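Local atomic coordinates of protein A52 (PDB entry 2VVW), a protein that targets host toll-like receptor signalling complexes, associating with IRAK2 to inhibit NF-kappa-B signalling and with TRAF6 to activate p38, and so suppresses the innate immune response. Residues 5-9 with 10-14; 21-24 with 25-29; 81-84 with 85-89; 121-124 with 125-128. All coordinates share one frame; numbering follows the deposited sequence.

How the contacts relate
The four contacts sample a small all-helical Bcl-2-like fold from its N-terminal loop to the helix that follows the long helix 96-115. Contact 1 lies on contact 2, with centres 10 Å apart: Tyr-9 N reaches Glu-27 OE1 at 2.9 Å, a probable hydrogen bond. Contact 4 packs against contact 2 (centres 11 Å apart) through Trp-122, Cys-125 and Leu-126, and against contact 3 (14 Å) where Ile-81 and Ile-84 meet Tyr-124 and Ala-128. Contacts 1 and 3, 31 Å apart between centres, lie on opposite sides of the chain's centre. Across the interface of the two-chain assembly, Lys-123 of contact 4 in one subunit reaches Asp-8 of contact 1 and Glu-27 of contact 2 in the other.

Contact 1 (5-9 with 10-14); sequences IKPDY and LEYDD
A type I beta turn from Tyr-9 to Tyr-12 reverses the N-terminal loop and brings the two tyrosine rings together as a T-shaped pair. Tyr-9 presents its edge to a face of Tyr-12, the planes standing at 83° and the centroids 5.0 Å apart. The closest carbons are Tyr-9 CD1 and Tyr-12 CD2, at 3.6 Å. Tyr-12 places CG anti to the backbone N (chi1 -166°), which folds its ring back toward the residues before the turn, where Pro-7 CG meets Tyr-12 CE1 at 3.6 Å. The turn's own backbone bond, Tyr-12 N to Tyr-9 O, is weak at 3.3 Å. Firmer support comes from Asp-8, whose OD2 accepts Leu-10 N at 3.1 Å from above the carboxylate plane and also accepts a hydrogen bond from water 1. The same water accepts Glu-11 N, so one carboxylate oxygen ties down two successive amides, the second indirectly. Water 2 lies between Tyr-9 O and Tyr-12 O. Both phenol hydroxyls bond to Asp-19, while Asp-8 is shared with Tyr-31 and with Lys-123 of the second subunit. The turn is thus lodged between helix 21-35, where Tyr-9 packs on Thr-23 and Ile-24, and helix 43-49, where both tyrosines touch Leu-44 and Leu-10 lies on Phe-45.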
# COMPACT_ATOMS: atom_id res chain seq x y z
N ILE A 5 -14.17 -8.44 -1.85
CA ILE A 5 -12.82 -8.14 -1.28
C ILE A 5 -11.79 -9.19 -1.71
O ILE A 5 -12.01 -10.40 -1.54
CB ILE A 5 -12.86 -8.06 0.27
CG1 ILE A 5 -13.90 -7.01 0.71
CG2 ILE A 5 -11.47 -7.73 0.83
CD1 ILE A 5 -13.76 -6.55 2.17
N LYS A 6 -10.66 -8.73 -2.24
CA LYS A 6 -9.60 -9.60 -2.75
C LYS A 6 -8.70 -10.01 -1.59
O LYS A 6 -8.66 -9.31 -0.59
CB LYS A 6 -8.76 -8.84 -3.78
CG LYS A 6 -9.55 -8.09 -4.87
CD LYS A 6 -8.85 -6.77 -5.27
CE LYS A 6 -8.89 -6.52 -6.78
NZ LYS A 6 -7.95 -7.43 -7.55
N PRO A 7 -7.98 -11.14 -1.71
CA PRO A 7 -7.07 -11.49 -0.62
C PRO A 7 -5.87 -10.54 -0.53
O PRO A 7 -5.59 -9.77 -1.46
CB PRO A 7 -6.58 -12.90 -1.01
CG PRO A 7 -6.68 -12.92 -2.50
CD PRO A 7 -7.91 -12.12 -2.81
N ASP A 8 -5.16 -10.60 0.59
CA ASP A 8 -3.89 -9.90 0.69
C ASP A 8 -2.82 -10.82 0.13
O ASP A 8 -2.89 -12.03 0.36
CB ASP A 8 -3.58 -9.58 2.14
CG ASP A 8 -2.35 -8.74 2.26
OD1 ASP A 8 -2.47 -7.50 2.05
OD2 ASP A 8 -1.27 -9.30 2.52
N TYR A 9 -1.84 -10.28 -0.59
CA TYR A 9 -0.85 -11.12 -1.30
C TYR A 9 0.48 -11.32 -0.58
O TYR A 9 1.28 -12.14 -0.99
CB TYR A 9 -0.68 -10.64 -2.75
CG TYR A 9 -1.96 -10.86 -3.54
CD1 TYR A 9 -2.44 -12.15 -3.80
CD2 TYR A 9 -2.73 -9.79 -3.99
CE1 TYR A 9 -3.63 -12.37 -4.49
CE2 TYR A 9 -3.93 -9.99 -4.68
CZ TYR A 9 -4.37 -11.30 -4.94
OH TYR A 9 -5.56 -11.52 -5.60
N LEU A 10 0.71 -10.63 0.53
CA LEU A 10 2.01 -10.70 1.21
C LEU A 10 2.41 -12.12 1.56
O LEU A 10 3.54 -12.55 1.27
CB LEU A 10 2.00 -9.85 2.47
CG LEU A 10 3.32 -9.72 3.23
CD1 LEU A 10 4.49 -9.34 2.33
CD2 LEU A 10 3.13 -8.71 4.34
N GLU A 11 1.49 -12.87 2.17
CA GLU A 11 1.76 -14.25 2.59
C GLU A 11 0.95 -15.29 1.78
O GLU A 11 0.83 -16.44 2.18
CB GLU A 11 1.48 -14.38 4.08
CG GLU A 11 2.38 -13.50 4.93
CD GLU A 11 2.01 -13.49 6.41
OE1 GLU A 11 0.88 -13.88 6.76
OE2 GLU A 11 2.86 -13.08 7.22
N TYR A 12 0.45 -14.89 0.62
CA TYR A 12 -0.41 -15.72 -0.20
C TYR A 12 0.46 -16.74 -0.94
O TYR A 12 1.50 -16.40 -1.50
CB TYR A 12 -1.15 -14.81 -1.16
CG TYR A 12 -2.35 -15.38 -1.90
CD1 TYR A 12 -3.60 -15.46 -1.30
CD2 TYR A 12 -2.25 -15.73 -3.23
CE1 TYR A 12 -4.72 -15.92 -2.00
CE2 TYR A 12 -3.37 -16.19 -3.95
CZ TYR A 12 -4.59 -16.28 -3.33
OH TYR A 12 -5.67 -16.72 -4.04
N ASP A 13 0.01 -18.00 -0.96
CA ASP A 13 0.79 -19.09 -1.53
C ASP A 13 0.30 -19.55 -2.90
O ASP A 13 0.95 -20.40 -3.52
CB ASP A 13 0.79 -20.30 -0.59
CG ASP A 13 1.63 -20.08 0.65
OD1 ASP A 13 2.61 -19.31 0.60
OD2 ASP A 13 1.32 -20.72 1.67
N ASP A 14 -0.82 -19.01 -3.38
CA ASP A 14 -1.37 -19.50 -4.65
C ASP A 14 -1.43 -18.41 -5.72
O ASP A 14 -0.91 -17.32 -5.54
CB ASP A 14 -2.76 -20.12 -4.45
CG ASP A 14 -2.96 -21.40 -5.27
OD1 ASP A 14 -2.47 -21.53 -6.43
OD2 ASP A 14 -3.62 -22.29 -4.73
O HOH W 1 -1.00 -11.93 3.34
O HOH W 2 3.24 -14.08 -1.38

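Contact 2 (21-24 with 25-29); sequences MFTI and LEEYF
Phe-22 O accepts the shortest of the backbone bonds between 21-24 and 25-29, from Glu-26 N at 2.8 Å. It is one of four successive i to i+4 bonds in which Met-21, Phe-22, Thr-23 and Ile-24 offer their carbonyls to Leu-25, Glu-26, Glu-27 and Tyr-28. The same pair also meets through its side chains. Glu-26 runs out extended beyond CG, and its CG lies 3.5 Å from Phe-22 CE2. The carboxylate lies beside Phe-22 CE2 as well, its plane turned 42° from the ring, so the two are not stacked flat. Phe-22 holds CG anti to its N (chi1 -166°), which swings the ring back beside the later residue although its CB starts out away from it. One residue earlier in each segment, the bent Met-21 side chain brings CE to 4.1 Å from Leu-25 CG. Thr-23 OG1 bonds to Lys-6, and Glu-27 is taken up by Tyr-9 N and by Lys-123 of the second subunit. Helix 21-35 packs against three others: Met-21 and Leu-25 face Leu-138 of helix 135-153, Leu-25 and Phe-29 meet Ile-103 of helix 96-115, and Phe-22, Glu-26 and Phe-29 rest against helix 123-132.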
# COMPACT_ATOMS: atom_id res chain seq x y z
N MET A 21 -3.31 -10.17 -11.96
CA MET A 21 -1.86 -9.96 -12.03
C MET A 21 -1.44 -8.52 -11.66
O MET A 21 -0.51 -8.32 -10.90
CB MET A 21 -1.33 -10.38 -13.42
CG MET A 21 0.14 -10.72 -13.45
SD MET A 21 0.52 -12.14 -12.39
CE MET A 21 1.86 -11.47 -11.39
N PHE A 22 -2.17 -7.51 -12.13
CA PHE A 22 -1.77 -6.13 -11.79
C PHE A 22 -1.91 -5.81 -10.29
O PHE A 22 -1.04 -5.17 -9.71
CB PHE A 22 -2.52 -5.09 -12.63
CG PHE A 22 -1.88 -3.72 -12.53
CD1 PHE A 22 -0.72 -3.43 -13.23
CD2 PHE A 22 -2.42 -2.74 -11.69
CE1 PHE A 22 -0.12 -2.17 -13.12
CE2 PHE A 22 -1.82 -1.48 -11.57
CZ PHE A 22 -0.67 -1.21 -12.27
N THR A 23 -2.98 -6.30 -9.66
CA THR A 23 -3.15 -6.13 -8.21
C THR A 23 -2.03 -6.80 -7.44
O THR A 23 -1.54 -6.26 -6.45
CB THR A 23 -4.46 -6.68 -7.73
OG1 THR A 23 -5.51 -6.09 -8.50
CG2 THR A 23 -4.67 -6.36 -6.24
N ILE A 24 -1.64 -8.00 -7.87
CA ILE A 24 -0.55 -8.72 -7.25
C ILE A 24 0.73 -7.90 -7.31
O ILE A 24 1.45 -7.77 -6.30
CB ILE A 24 -0.34 -10.11 -7.93
CG1 ILE A 24 -1.49 -11.08 -7.56
CG2 ILE A 24 0.96 -10.71 -7.51
CD1 ILE A 24 -1.54 -12.35 -8.41
N LEU A 25 1.02 -7.34 -8.48
CA LEU A 25 2.21 -6.53 -8.64
C LEU A 25 2.13 -5.21 -7.85
O LEU A 25 3.13 -4.78 -7.28
CB LEU A 25 2.52 -6.27 -10.12
CG LEU A 25 2.88 -7.50 -10.98
CD1 LEU A 25 2.97 -7.11 -12.44
CD2 LEU A 25 4.17 -8.10 -10.52
N GLU A 26 0.96 -4.60 -7.79
CA GLU A 26 0.76 -3.39 -6.95
C GLU A 26 1.16 -3.68 -5.52
O GLU A 26 1.91 -2.93 -4.93
CB GLU A 26 -0.68 -2.88 -6.96
CG GLU A 26 -1.15 -2.18 -8.21
CD GLU A 26 -2.60 -1.66 -8.10
OE1 GLU A 26 -2.82 -0.44 -8.33
OE2 GLU A 26 -3.51 -2.45 -7.77
N GLU A 27 0.64 -4.77 -4.97
CA GLU A 27 0.91 -5.13 -3.58
C GLU A 27 2.35 -5.55 -3.38
O GLU A 27 2.94 -5.26 -2.34
CB GLU A 27 -0.06 -6.23 -3.10
CG GLU A 27 -1.49 -5.72 -2.96
CD GLU A 27 -2.37 -6.52 -2.02
OE1 GLU A 27 -1.90 -7.49 -1.37
OE2 GLU A 27 -3.57 -6.15 -1.94
N TYR A 28 2.92 -6.24 -4.37
CA TYR A 28 4.34 -6.63 -4.32
C TYR A 28 5.26 -5.41 -4.21
O TYR A 28 6.12 -5.32 -3.34
CB TYR A 28 4.69 -7.42 -5.58
CG TYR A 28 6.13 -7.82 -5.66
CD1 TYR A 28 6.65 -8.81 -4.80
CD2 TYR A 28 7.00 -7.21 -6.57
CE1 TYR A 28 7.97 -9.18 -4.86
CE2 TYR A 28 8.33 -7.58 -6.63
CZ TYR A 28 8.81 -8.57 -5.77
OH TYR A 28 10.13 -8.95 -5.82
N PHE A 29 5.07 -4.45 -5.10
CA PHE A 29 5.85 -3.22 -5.03
C PHE A 29 5.58 -2.38 -3.79
O PHE A 29 6.51 -1.81 -3.22
CB PHE A 29 5.72 -2.42 -6.33
CG PHE A 29 6.36 -3.10 -7.50
CD1 PHE A 29 7.71 -3.42 -7.49
CD2 PHE A 29 5.62 -3.45 -8.61
CE1 PHE A 29 8.29 -4.05 -8.57
CE2 PHE A 29 6.21 -4.09 -9.68
CZ PHE A 29 7.53 -4.39 -9.66

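Contact 3 (81-84 with 85-89); sequences IDYI and KVQKQ
Tyr-83 and Gln-87 meet as ring face and amide. Gln-87 CG makes a CH-pi contact, 4.1 Å from the centroid of the Tyr-83 ring and 22° off the normal, over the face. Gln-87 OE1 sits above one face of the ring too, offset toward the rim; its approach to Tyr-83 CE1, at 3.0 Å, is very close and doubtful in detail. The amide is not laid flat on the tyrosine, since the two planes are 33° apart. Two torsions explain the approach: Tyr-83 has CG anti to its N, sending the ring along the helix toward the later residue, while the bend of Gln-87 at chi2 (-42°) turns its amide over that ring.

Looser contacts join the other pairs. Ile-81 CG2 lies 4.2 Å from Lys-85 CE, the lysine's extended chain passing its methylenes by the isoleucine, and Asp-82 OD1 is 3.9 Å from Val-86 CG2.

The backbone bonds are regular. Lys-85 N, Val-86 N, Gln-87 N and Lys-88 N donate in turn to the carbonyls of Ile-81, Asp-82, Tyr-83 and Ile-84, and Val-86 N to Asp-82 O, at 2.9 Å, is the shortest.

Ile-81 and Ile-84 face helix 123-132, Ile-84 also touches Met-102 and Leu-105 of helix 96-115, and Phe-59 lies against both Tyr-83 and Gln-87. The i to i+4 bonds are those of an alpha-helix, and the split between buried Ile-81, Tyr-83 and Ile-84 and exposed Asp-82, Lys-85, Val-86 and Lys-88 makes it amphipathic, here at the periphery of a Bcl-2-like helical bundle.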
# COMPACT_ATOMS: atom_id res chain seq x y z
N ILE A 81 11.91 6.28 -15.34
CA ILE A 81 10.86 6.17 -16.36
C ILE A 81 11.46 6.37 -17.77
O ILE A 81 11.12 5.64 -18.72
CB ILE A 81 9.70 7.16 -16.08
CG1 ILE A 81 8.94 6.78 -14.78
CG2 ILE A 81 8.71 7.25 -17.25
CD1 ILE A 81 8.21 5.41 -14.83
N ASP A 82 12.35 7.36 -17.91
CA ASP A 82 13.02 7.62 -19.19
C ASP A 82 13.74 6.34 -19.64
O ASP A 82 13.63 5.93 -20.80
CB ASP A 82 13.97 8.83 -19.07
CG ASP A 82 14.75 9.10 -20.35
OD1 ASP A 82 15.76 8.41 -20.56
OD2 ASP A 82 14.38 10.02 -21.12
N TYR A 83 14.44 5.70 -18.70
CA TYR A 83 15.17 4.45 -18.95
C TYR A 83 14.30 3.28 -19.41
O TYR A 83 14.68 2.53 -20.33
CB TYR A 83 15.95 4.07 -17.67
CG TYR A 83 16.67 2.75 -17.76
CD1 TYR A 83 17.92 2.66 -18.37
CD2 TYR A 83 16.12 1.59 -17.20
CE1 TYR A 83 18.59 1.43 -18.46
CE2 TYR A 83 16.79 0.36 -17.29
CZ TYR A 83 18.02 0.29 -17.92
OH TYR A 83 18.69 -0.91 -18.01
N ILE A 84 13.15 3.13 -18.78
CA ILE A 84 12.15 2.14 -19.18
C ILE A 84 11.71 2.38 -20.62
O ILE A 84 11.58 1.45 -21.41
CB ILE A 84 10.92 2.18 -18.22
CG1 ILE A 84 11.30 1.70 -16.81
CG2 ILE A 84 9.74 1.38 -18.79
CD1 ILE A 84 12.09 0.40 -16.76
N LYS A 85 11.47 3.63 -20.98
CA LYS A 85 11.15 3.99 -22.37
C LYS A 85 12.29 3.66 -23.36
O LYS A 85 12.04 3.16 -24.46
CB LYS A 85 10.74 5.47 -22.48
CG LYS A 85 9.34 5.75 -21.88
CD LYS A 85 9.08 7.24 -21.65
CE LYS A 85 7.61 7.53 -21.29
NZ LYS A 85 7.36 9.01 -21.10
N VAL A 86 13.52 3.92 -22.95
CA VAL A 86 14.69 3.50 -23.71
C VAL A 86 14.67 1.99 -24.00
O VAL A 86 14.77 1.57 -25.16
CB VAL A 86 16.02 3.90 -22.99
CG1 VAL A 86 17.25 3.24 -23.66
CG2 VAL A 86 16.17 5.42 -22.97
N GLN A 87 14.53 1.18 -22.95
CA GLN A 87 14.57 -0.28 -23.11
C GLN A 87 13.48 -0.75 -24.04
O GLN A 87 13.72 -1.57 -24.93
CB GLN A 87 14.42 -1.01 -21.77
CG GLN A 87 15.43 -0.68 -20.71
CD GLN A 87 16.83 -0.57 -21.22
OE1 GLN A 87 17.48 0.47 -21.05
NE2 GLN A 87 17.31 -1.62 -21.86
N LYS A 88 12.28 -0.21 -23.87
CA LYS A 88 11.18 -0.58 -24.74
C LYS A 88 11.48 -0.22 -26.20
O LYS A 88 11.16 -0.98 -27.12
CB LYS A 88 9.87 0.03 -24.25
CG LYS A 88 8.64 -0.74 -24.71
CD LYS A 88 7.35 -0.06 -24.28
CE LYS A 88 6.13 -0.69 -24.98
NZ LYS A 88 5.83 -0.03 -26.29
N GLN A 89 12.14 0.92 -26.41
CA GLN A 89 12.55 1.34 -27.74
C GLN A 89 13.61 0.40 -28.35
O GLN A 89 13.58 0.12 -29.54
CB GLN A 89 13.13 2.75 -27.67
CG GLN A 89 12.58 3.68 -28.69
CD GLN A 89 13.22 5.05 -28.59
OE1 GLN A 89 12.65 5.98 -28.03
NE2 GLN A 89 14.44 5.17 -29.11

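Contact 4 (121-124 with 125-128); sequences RWKY and CLRA
In one of its two modelled conformers, Arg-127 carries Tyr-124 CE1 over the centre of one face of its guanidinium, with CE1 3.7 Å from Arg-127 CZ. The planes of ring and guanidinium are 33° apart, and the two side chains run next to each other in the same direction. Arg-127 gets there by a bend at chi3 (-53°), which turns its end back along the tyrosine. At the edge of the Tyr-124 ring, in its plane, lies Arg-121 O. Lys-123 CD lies over one face of the Trp-122 indole, toward the rim, and Leu-126 CD1 approaches Trp-122 CZ3 at 3.8 Å.

Trp-122 NE1 bonds to Tyr-31 of the second subunit, and Lys-123 NZ forms salt bridges with Asp-8 and Glu-27 of that same subunit.

Tyr-124 N donates to Arg-121 O at 2.7 Å and Cys-125 N to Trp-122 O at 3.0 Å, both i to i+3. The latter is bent, with an N-H...O angle of 134°. Lys-123 O then receives weak bonds from both Leu-126 N and Arg-127 N, and Ala-128 N to Tyr-124 O, at 2.9 Å, is a sound i to i+4 bond.

Cys-125 packs between Phe-29 of helix 21-35 and Val-110 of helix 96-115, while Tyr-124 and Ala-128 both touch Ile-81 of helix 76-90. The bonding passes from i to i+3 to i to i+4 near the N-terminal end of helix 123-132, consistent with a short 3-10 lead-in, and here that passage serves both the Bcl-2-like bundle and the dimer interface.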
# COMPACT_ATOMS: atom_id res chain seq x y z
N ARG A 121 8.09 6.79 -3.87
CA ARG A 121 8.58 6.52 -5.24
C ARG A 121 8.19 5.16 -5.79
O ARG A 121 8.15 4.98 -7.03
CB ARG A 121 10.10 6.68 -5.31
CG ARG A 121 10.54 8.10 -5.19
CD ARG A 121 11.93 8.34 -5.77
NE ARG A 121 12.21 9.77 -5.75
CZ ARG A 121 13.36 10.33 -6.11
NH1 ARG A 121 14.36 9.60 -6.58
NH2 ARG A 121 13.48 11.65 -6.03
N TRP A 122 7.85 4.22 -4.89
CA TRP A 122 7.37 2.90 -5.29
C TRP A 122 6.25 3.03 -6.30
O TRP A 122 6.11 2.19 -7.17
CB TRP A 122 6.91 2.07 -4.07
CG TRP A 122 5.60 2.47 -3.47
CD1 TRP A 122 5.39 3.41 -2.50
CD2 TRP A 122 4.32 1.92 -3.76
NE1 TRP A 122 4.06 3.50 -2.18
CE2 TRP A 122 3.38 2.59 -2.94
CE3 TRP A 122 3.86 0.94 -4.65
CZ2 TRP A 122 2.01 2.33 -3.00
CZ3 TRP A 122 2.50 0.68 -4.71
CH2 TRP A 122 1.59 1.37 -3.88
N LYS A 123 5.46 4.09 -6.21
CA LYS A 123 4.38 4.33 -7.19
C LYS A 123 4.88 4.37 -8.64
O LYS A 123 4.13 4.07 -9.58
CB LYS A 123 3.66 5.62 -6.87
CG LYS A 123 2.93 5.66 -5.52
CD LYS A 123 1.69 4.80 -5.51
CE LYS A 123 0.75 5.21 -4.35
NZ LYS A 123 0.34 6.65 -4.35
N TYR A 124 6.13 4.78 -8.82
CA TYR A 124 6.71 4.84 -10.18
C TYR A 124 6.91 3.45 -10.79
O TYR A 124 6.93 3.32 -12.01
CB TYR A 124 8.03 5.63 -10.18
CG TYR A 124 7.80 7.11 -10.12
CD1 TYR A 124 7.72 7.85 -11.29
CD2 TYR A 124 7.63 7.77 -8.90
CE1 TYR A 124 7.50 9.22 -11.26
CE2 TYR A 124 7.39 9.13 -8.86
CZ TYR A 124 7.34 9.85 -10.04
OH TYR A 124 7.10 11.21 -10.02
N CYS A 125 7.11 2.43 -9.95
CA CYS A 125 7.13 1.05 -10.44
C CYS A 125 5.84 0.71 -11.18
O CYS A 125 5.88 0.06 -12.21
CB CYS A 125 7.35 0.07 -9.30
SG CYS A 125 8.87 0.37 -8.39
N LEU A 126 4.71 1.16 -10.66
CA LEU A 126 3.43 0.87 -11.29
C LEU A 126 3.32 1.59 -12.61
O LEU A 126 2.81 1.03 -13.59
CB LEU A 126 2.23 1.25 -10.41
CG LEU A 126 2.28 0.88 -8.93
CD1 LEU A 126 1.05 1.41 -8.16
CD2 LEU A 126 2.43 -0.61 -8.78
N ARG A 127 3.77 2.86 -12.64
CA ARG A 127 3.74 3.63 -13.88
C ARG A 127 4.59 2.92 -14.93
O ARG A 127 4.20 2.80 -16.07
CB ARG A 127 4.23 5.07 -13.66
CG ARG A 127 3.96 6.02 -14.82
CD ARG A 127 4.49 7.44 -14.59
NE ARG A 127 4.05 8.06 -13.34
CZ ARG A 127 4.26 9.34 -13.02
NH1 ARG A 127 4.89 10.15 -13.85
NH2 ARG A 127 3.83 9.82 -11.86
N ALA A 128 5.75 2.44 -14.53
CA ALA A 128 6.66 1.74 -15.44
C ALA A 128 6.01 0.47 -16.02
O ALA A 128 6.08 0.24 -17.23
CB ALA A 128 7.96 1.37 -14.71